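Local coordinates for protein thermoresistant glucokinase (Janibacter sp. HTCC2649, PDB 4EUN) that probably phosphorylates gluconate or a related sugar at the expense of ATP, as a P-loop carbohydrate kinase of the gluconokinase type, at residues Arg83-Trp86 and Leu87-Leu90; Leu111-Thr114 and Tyr115-Val118. One frame throughout, in Å; residues are numbered along the deposited sequence.

Contact 1 of 2, residues Arg83-Trp86 and Leu87-Leu90; sequences RWPW and LRSL
Leu90 reaches back one turn of helix 80-99 and sets its CD1 methyl over a face of the Trp86 indole, 3.9 Å from the centroid of the five-membered ring, a CH-pi contact. Trp86 CG stands anti to the backbone N (chi1 169°), and this holds the indole out from the side of the helix where Leu90 CD1 can settle on its face. Leu87 packs on the benzo end of the same indole, its CG 3.8 Å from Trp86 CE3, while its CD1 turns to the other tryptophan and lies 3.9 Å from Trp84 CE3. On the outer side Arg88 folds back so that one face of its guanidinium lies over Trp84 O and Pro85 N, with NH1 3.7 Å from Pro85 CG. Helical bonds carry the frame: Leu87 N gives a nearly straight one to Arg83 O (2.9 Å). Trp86 O takes two donors, Leu90 N and the hydroxyl of Ser89, whose OG sits 2.8 Å away. Further out, Trp86 NE1 is bonded to Ala60 O and the indole stacks with His64, which together should hold the ring's rotation. This is an amphipathic helix turn: Leu87, Leu90 and the Trp86 indole make the inner side largely carbon, the buried Trp86 N-H is satisfied, and the Arg88 charge stays on the exposed side, while the buried Arg83 is met by Tyr115 OH.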
ATOM      1  N   ARG A  83     -10.297   9.682  14.886  1.00 21.83           N
ATOM      2  CA  ARG A  83      -9.621   9.885  13.609  1.00 21.85           C
ATOM      3  C   ARG A  83      -8.627  11.038  13.570  1.00 25.91           C
ATOM      4  O   ARG A  83      -7.731  11.025  12.720  1.00 24.17           O
ATOM      5  CB  ARG A  83     -10.634  10.053  12.468  1.00 22.29           C
ATOM      6  CG  ARG A  83     -11.428   8.791  12.143  1.00 23.74           C
ATOM      7  CD  ARG A  83     -12.465   9.056  11.068  1.00 31.59           C
ATOM      8  NE  ARG A  83     -13.248   7.863  10.736  1.00 31.77           N
ATOM      9  CZ  ARG A  83     -14.577   7.799  10.754  1.00 33.89           C
ATOM     10  NH1 ARG A  83     -15.296   8.855  11.102  1.00 33.72           N
ATOM     11  NH2 ARG A  83     -15.190   6.666  10.437  1.00 35.56           N
ATOM     12  N   TRP A  84      -8.773  12.028  14.451  1.00 24.21           N
ATOM     13  CA  TRP A  84      -7.884  13.193  14.395  1.00 24.16           C
ATOM     14  C   TRP A  84      -6.386  12.843  14.454  1.00 30.25           C
ATOM     15  O   TRP A  84      -5.622  13.346  13.630  1.00 25.81           O
ATOM     16  CB  TRP A  84      -8.224  14.277  15.440  1.00 28.19           C
ATOM     17  CG  TRP A  84      -9.608  14.879  15.360  1.00 34.02           C
ATOM     18  CD1 TRP A  84     -10.497  15.005  16.393  1.00 41.73           C
ATOM     19  CD2 TRP A  84     -10.251  15.460  14.210  1.00 33.63           C
ATOM     20  NE1 TRP A  84     -11.648  15.617  15.960  1.00 41.41           N
ATOM     21  CE2 TRP A  84     -11.525  15.905  14.624  1.00 35.50           C
ATOM     22  CE3 TRP A  84      -9.880  15.638  12.873  1.00 35.57           C
ATOM     23  CZ2 TRP A  84     -12.426  16.516  13.749  1.00 35.19           C
ATOM     24  CZ3 TRP A  84     -10.778  16.254  12.010  1.00 31.76           C
ATOM     25  CH2 TRP A  84     -12.029  16.680  12.449  1.00 38.73           C
ATOM     26  N   PRO A  85      -5.957  11.993  15.419  1.00 27.07           N
ATOM     27  CA  PRO A  85      -4.515  11.701  15.453  1.00 24.55           C
ATOM     28  C   PRO A  85      -4.036  10.979  14.198  1.00 25.11           C
ATOM     29  O   PRO A  85      -2.918  11.235  13.754  1.00 25.87           O
ATOM     30  CB  PRO A  85      -4.364  10.798  16.686  1.00 30.71           C
ATOM     31  CG  PRO A  85      -5.530  11.169  17.565  1.00 31.93           C
ATOM     32  CD  PRO A  85      -6.646  11.428  16.596  1.00 30.98           C
ATOM     33  N   TRP A  86      -4.879  10.119  13.635  1.00 22.28           N
ATOM     34  CA  TRP A  86      -4.584   9.410  12.395  1.00 22.57           C
ATOM     35  C   TRP A  86      -4.413  10.373  11.220  1.00 24.89           C
ATOM     36  O   TRP A  86      -3.425  10.313  10.488  1.00 21.23           O
ATOM     37  CB  TRP A  86      -5.703   8.398  12.122  1.00 21.54           C
ATOM     38  CG  TRP A  86      -5.699   7.753  10.760  1.00 21.50           C
ATOM     39  CD1 TRP A  86      -4.732   6.939  10.240  1.00 20.97           C
ATOM     40  CD2 TRP A  86      -6.739   7.819   9.774  1.00 21.09           C
ATOM     41  NE1 TRP A  86      -5.097   6.517   8.989  1.00 19.14           N
ATOM     42  CE2 TRP A  86      -6.324   7.039   8.675  1.00 19.16           C
ATOM     43  CE3 TRP A  86      -7.977   8.469   9.711  1.00 19.93           C
ATOM     44  CZ2 TRP A  86      -7.104   6.890   7.526  1.00 21.18           C
ATOM     45  CZ3 TRP A  86      -8.751   8.325   8.571  1.00 24.72           C
ATOM     46  CH2 TRP A  86      -8.310   7.543   7.489  1.00 27.48           C
ATOM     47  N   LEU A  87      -5.371  11.273  11.051  1.00 20.53           N
ATOM     48  CA  LEU A  87      -5.299  12.290  10.014  1.00 15.88           C
ATOM     49  C   LEU A  87      -4.067  13.185  10.169  1.00 22.15           C
ATOM     50  O   LEU A  87      -3.428  13.545   9.176  1.00 22.78           O
ATOM     51  CB  LEU A  87      -6.577  13.127  10.037  1.00 19.94           C
ATOM     52  CG  LEU A  87      -7.803  12.314   9.643  1.00 21.56           C
ATOM     53  CD1 LEU A  87      -9.049  13.040  10.099  1.00 20.43           C
ATOM     54  CD2 LEU A  87      -7.865  12.111   8.134  1.00 21.54           C
ATOM     55  N   ARG A  88      -3.738  13.554  11.404  1.00 20.98           N
ATOM     56  CA  ARG A  88      -2.545  14.370  11.630  1.00 21.22           C
ATOM     57  C   ARG A  88      -1.273  13.611  11.277  1.00 20.66           C
ATOM     58  O   ARG A  88      -0.327  14.207  10.779  1.00 26.03           O
ATOM     59  CB  ARG A  88      -2.468  14.896  13.067  1.00 24.90           C
ATOM     60  CG  ARG A  88      -3.368  16.095  13.332  1.00 31.64           C
ATOM     61  CD  ARG A  88      -3.118  16.649  14.727  1.00 49.68           C
ATOM     62  NE  ARG A  88      -3.449  15.668  15.757  1.00 53.77           N
ATOM     63  CZ  ARG A  88      -4.549  15.710  16.499  1.00 58.79           C
ATOM     64  NH1 ARG A  88      -4.774  14.773  17.411  1.00 57.32           N
ATOM     65  NH2 ARG A  88      -5.420  16.696  16.337  1.00 62.39           N
ATOM     66  N   SER A  89      -1.245  12.309  11.525  1.00 23.54           N
ATOM     67  CA  SER A  89      -0.036  11.544  11.190  1.00 21.07           C
ATOM     68  C   SER A  89       0.118  11.435   9.678  1.00 22.70           C
ATOM     69  O   SER A  89       1.242  11.457   9.158  1.00 23.32           O
ATOM     70  CB  SER A  89      -0.054  10.164  11.847  1.00 26.59           C
ATOM     71  OG  SER A  89      -0.965   9.306  11.195  1.00 40.56           O
ATOM     72  N   LEU A  90      -1.002  11.334   8.966  1.00 20.91           N
ATOM     73  CA  LEU A  90      -0.976  11.315   7.504  1.00 20.61           C
ATOM     74  C   LEU A  90      -0.484  12.651   6.959  1.00 21.48           C
ATOM     75  O   LEU A  90       0.321  12.697   6.014  1.00 20.54           O
ATOM     76  CB  LEU A  90      -2.366  11.001   6.938  1.00 19.11           C
ATOM     77  CG  LEU A  90      -2.906   9.605   7.234  1.00 19.65           C
ATOM     78  CD1 LEU A  90      -4.360   9.529   6.816  1.00 18.60           C
ATOM     79  CD2 LEU A  90      -2.087   8.571   6.475  1.00 20.51           C
TER

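Contact 2 of 2, residues Leu111-Thr114 and Tyr115-Val118; sequences LKRT and YRDV
Lys112 lies across one face of the Tyr115 ring, its CB 3.8 Å from the ring centroid and almost on the normal. Beyond CG the lysine chain runs extended, following the ring to its phenol end, where CE comes 3.6 Å from Tyr115 OH; NZ forms a salt bridge to Asp80, which also hydrogen-bonds that hydroxyl. Leu111 adds to this close-packed side, placing CD2 4.0 Å from Tyr115 CD2. At the N-cap of helix 113-119, the Lys112 carbonyl receives Arg116 N at 3.1 Å. In buried Arg116 a bend at chi3 (-66°) turns the guanidinium back over Arg113 CA (3.7 Å from NH2), and NE pairs with Glu169.

The other side is polar and more open to solvent: Thr114 is exposed, Arg113 and Asp117 partly so. Arg113 NE meets Asp117 OD1 at 3.0 Å in a salt bridge one turn apart, close to the guanidinium plane and on the syn side of OD1 but 27° out of the carboxylate plane, the flat groups 75° apart; NH2 adds a weak, longer bond. Arg113 also pairs with Asp168 and Glu166, Asp117 with Arg120. The helix start joins a carbon-packed aromatic to alternating charges, the acids probably offsetting the two arginines.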
ATOM      1  N   LEU A 111     -13.831  10.189   3.898  1.00 24.68           N
ATOM      2  CA  LEU A 111     -13.419  11.376   4.620  1.00 22.53           C
ATOM      3  C   LEU A 111     -14.488  12.458   4.588  1.00 27.81           C
ATOM      4  O   LEU A 111     -15.128  12.698   3.553  1.00 28.65           O
ATOM      5  CB  LEU A 111     -12.169  11.959   3.994  1.00 21.81           C
ATOM      6  CG  LEU A 111     -10.963  11.036   3.872  1.00 16.90           C
ATOM      7  CD1 LEU A 111      -9.907  11.718   3.022  1.00 21.15           C
ATOM      8  CD2 LEU A 111     -10.434  10.712   5.249  1.00 29.56           C
ATOM      9  N   LYS A 112     -14.659  13.114   5.731  1.00 19.81           N
ATOM     10  CA  LYS A 112     -15.432  14.329   5.823  1.00 20.14           C
ATOM     11  C   LYS A 112     -14.600  15.482   5.297  1.00 22.47           C
ATOM     12  O   LYS A 112     -13.380  15.384   5.245  1.00 22.96           O
ATOM     13  CB  LYS A 112     -15.773  14.602   7.284  1.00 23.56           C
ATOM     14  CG  LYS A 112     -16.654  13.552   7.935  1.00 23.58           C
ATOM     15  CD  LYS A 112     -17.078  14.033   9.327  1.00 24.33           C
ATOM     16  CE  LYS A 112     -17.899  12.983  10.061  1.00 28.86           C
ATOM     17  NZ  LYS A 112     -18.370  13.501  11.380  1.00 29.05           N
ATOM     18  N   ARG A 113     -15.260  16.581   4.936  1.00 25.25           N
ATOM     19  CA  ARG A 113     -14.558  17.812   4.572  1.00 23.68           C
ATOM     20  C   ARG A 113     -13.545  18.249   5.625  1.00 24.73           C
ATOM     21  O   ARG A 113     -12.402  18.567   5.294  1.00 24.78           O
ATOM     22  CB  ARG A 113     -15.565  18.944   4.345  1.00 24.90           C
ATOM     23  CG  ARG A 113     -14.938  20.341   4.363  1.00 35.77           C
ATOM     24  CD  ARG A 113     -14.178  20.577   3.086  1.00 35.37           C
ATOM     25  NE  ARG A 113     -13.248  21.704   3.169  1.00 34.91           N
ATOM     26  CZ  ARG A 113     -13.322  22.791   2.412  1.00 34.22           C
ATOM     27  NH1 ARG A 113     -14.294  22.915   1.516  1.00 34.50           N
ATOM     28  NH2 ARG A 113     -12.421  23.753   2.548  1.00 39.75           N
ATOM     29  N   THR A 114     -13.955  18.266   6.891  1.00 24.96           N
ATOM     30  CA  THR A 114     -13.032  18.624   7.978  1.00 25.42           C
ATOM     31  C   THR A 114     -11.800  17.715   8.044  1.00 27.94           C
ATOM     32  O   THR A 114     -10.727  18.163   8.453  1.00 27.35           O
ATOM     33  CB  THR A 114     -13.716  18.603   9.352  1.00 35.41           C
ATOM     34  OG1 THR A 114     -14.319  17.321   9.560  1.00 28.87           O
ATOM     35  CG2 THR A 114     -14.778  19.688   9.448  1.00 29.41           C
ATOM     36  N   TYR A 115     -11.956  16.438   7.683  1.00 24.11           N
ATOM     37  CA  TYR A 115     -10.814  15.520   7.664  1.00 22.85           C
ATOM     38  C   TYR A 115      -9.843  15.935   6.569  1.00 20.77           C
ATOM     39  O   TYR A 115      -8.621  15.894   6.761  1.00 21.45           O
ATOM     40  CB  TYR A 115     -11.240  14.072   7.388  1.00 19.00           C
ATOM     41  CG  TYR A 115     -12.173  13.446   8.399  1.00 20.54           C
ATOM     42  CD1 TYR A 115     -12.549  14.111   9.565  1.00 24.83           C
ATOM     43  CD2 TYR A 115     -12.684  12.174   8.181  1.00 21.10           C
ATOM     44  CE1 TYR A 115     -13.418  13.519  10.474  1.00 25.56           C
ATOM     45  CE2 TYR A 115     -13.553  11.585   9.078  1.00 21.94           C
ATOM     46  CZ  TYR A 115     -13.910  12.257  10.224  1.00 21.73           C
ATOM     47  OH  TYR A 115     -14.778  11.657  11.131  1.00 28.23           O
ATOM     48  N   ARG A 116     -10.386  16.285   5.407  1.00 20.72           N
ATOM     49  CA  ARG A 116      -9.545  16.737   4.303  1.00 20.62           C
ATOM     50  C   ARG A 116      -8.828  18.034   4.659  1.00 24.07           C
ATOM     51  O   ARG A 116      -7.694  18.236   4.234  1.00 23.35           O
ATOM     52  CB  ARG A 116     -10.356  16.850   3.002  1.00 22.68           C
ATOM     53  CG  ARG A 116     -10.985  15.510   2.605  1.00 20.83           C
ATOM     54  CD  ARG A 116     -11.610  15.514   1.214  1.00 18.81           C
ATOM     55  NE  ARG A 116     -12.780  16.397   1.081  1.00 19.36           N
ATOM     56  CZ  ARG A 116     -14.045  16.009   1.207  1.00 24.87           C
ATOM     57  NH1 ARG A 116     -14.344  14.758   1.525  1.00 24.21           N
ATOM     58  NH2 ARG A 116     -15.017  16.889   1.032  1.00 22.93           N
ATOM     59  N   ASP A 117      -9.476  18.899   5.443  1.00 23.62           N
ATOM     60  CA  ASP A 117      -8.810  20.113   5.941  1.00 24.29           C
ATOM     61  C   ASP A 117      -7.545  19.771   6.733  1.00 24.41           C
ATOM     62  O   ASP A 117      -6.495  20.410   6.568  1.00 27.48           O
ATOM     63  CB  ASP A 117      -9.753  20.937   6.830  1.00 25.82           C
ATOM     64  CG  ASP A 117     -10.892  21.584   6.058  1.00 32.32           C
ATOM     65  OD1 ASP A 117     -10.783  21.753   4.827  1.00 28.37           O
ATOM     66  OD2 ASP A 117     -11.906  21.950   6.698  1.00 32.94           O
ATOM     67  N   VAL A 118      -7.629  18.751   7.586  1.00 24.91           N
ATOM     68  CA  VAL A 118      -6.472  18.326   8.374  1.00 24.78           C
ATOM     69  C   VAL A 118      -5.347  17.784   7.483  1.00 25.72           C
ATOM     70  O   VAL A 118      -4.178  18.121   7.674  1.00 26.30           O
ATOM     71  CB  VAL A 118      -6.857  17.269   9.432  1.00 24.01           C
ATOM     72  CG1 VAL A 118      -5.625  16.768  10.168  1.00 30.17           C
ATOM     73  CG2 VAL A 118      -7.865  17.849  10.412  1.00 28.94           C
TER

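How the contacts relate
From the N terminus, the chain first makes contact 1 early in helix 80-99, then runs to the end of that helix, through strand 104-108, and into contact 2. Each contact is local, between neighbours three to five residues apart: contact 1 lies within its helix, contact 2 where the chain enters helix 113-119. They come in series, neither nesting nor crossing, with centres about 10 Å apart. Their side chains do meet: Leu87 CD1 is 3.6 Å from Tyr115 CG, and Trp84 CZ3 packs on Val118 CG2. Helix 80-99 is thus tied to helix 113-119, which Leu111 and Arg116 in turn seat on strands 31-35 and 127-132 of the parallel sheet.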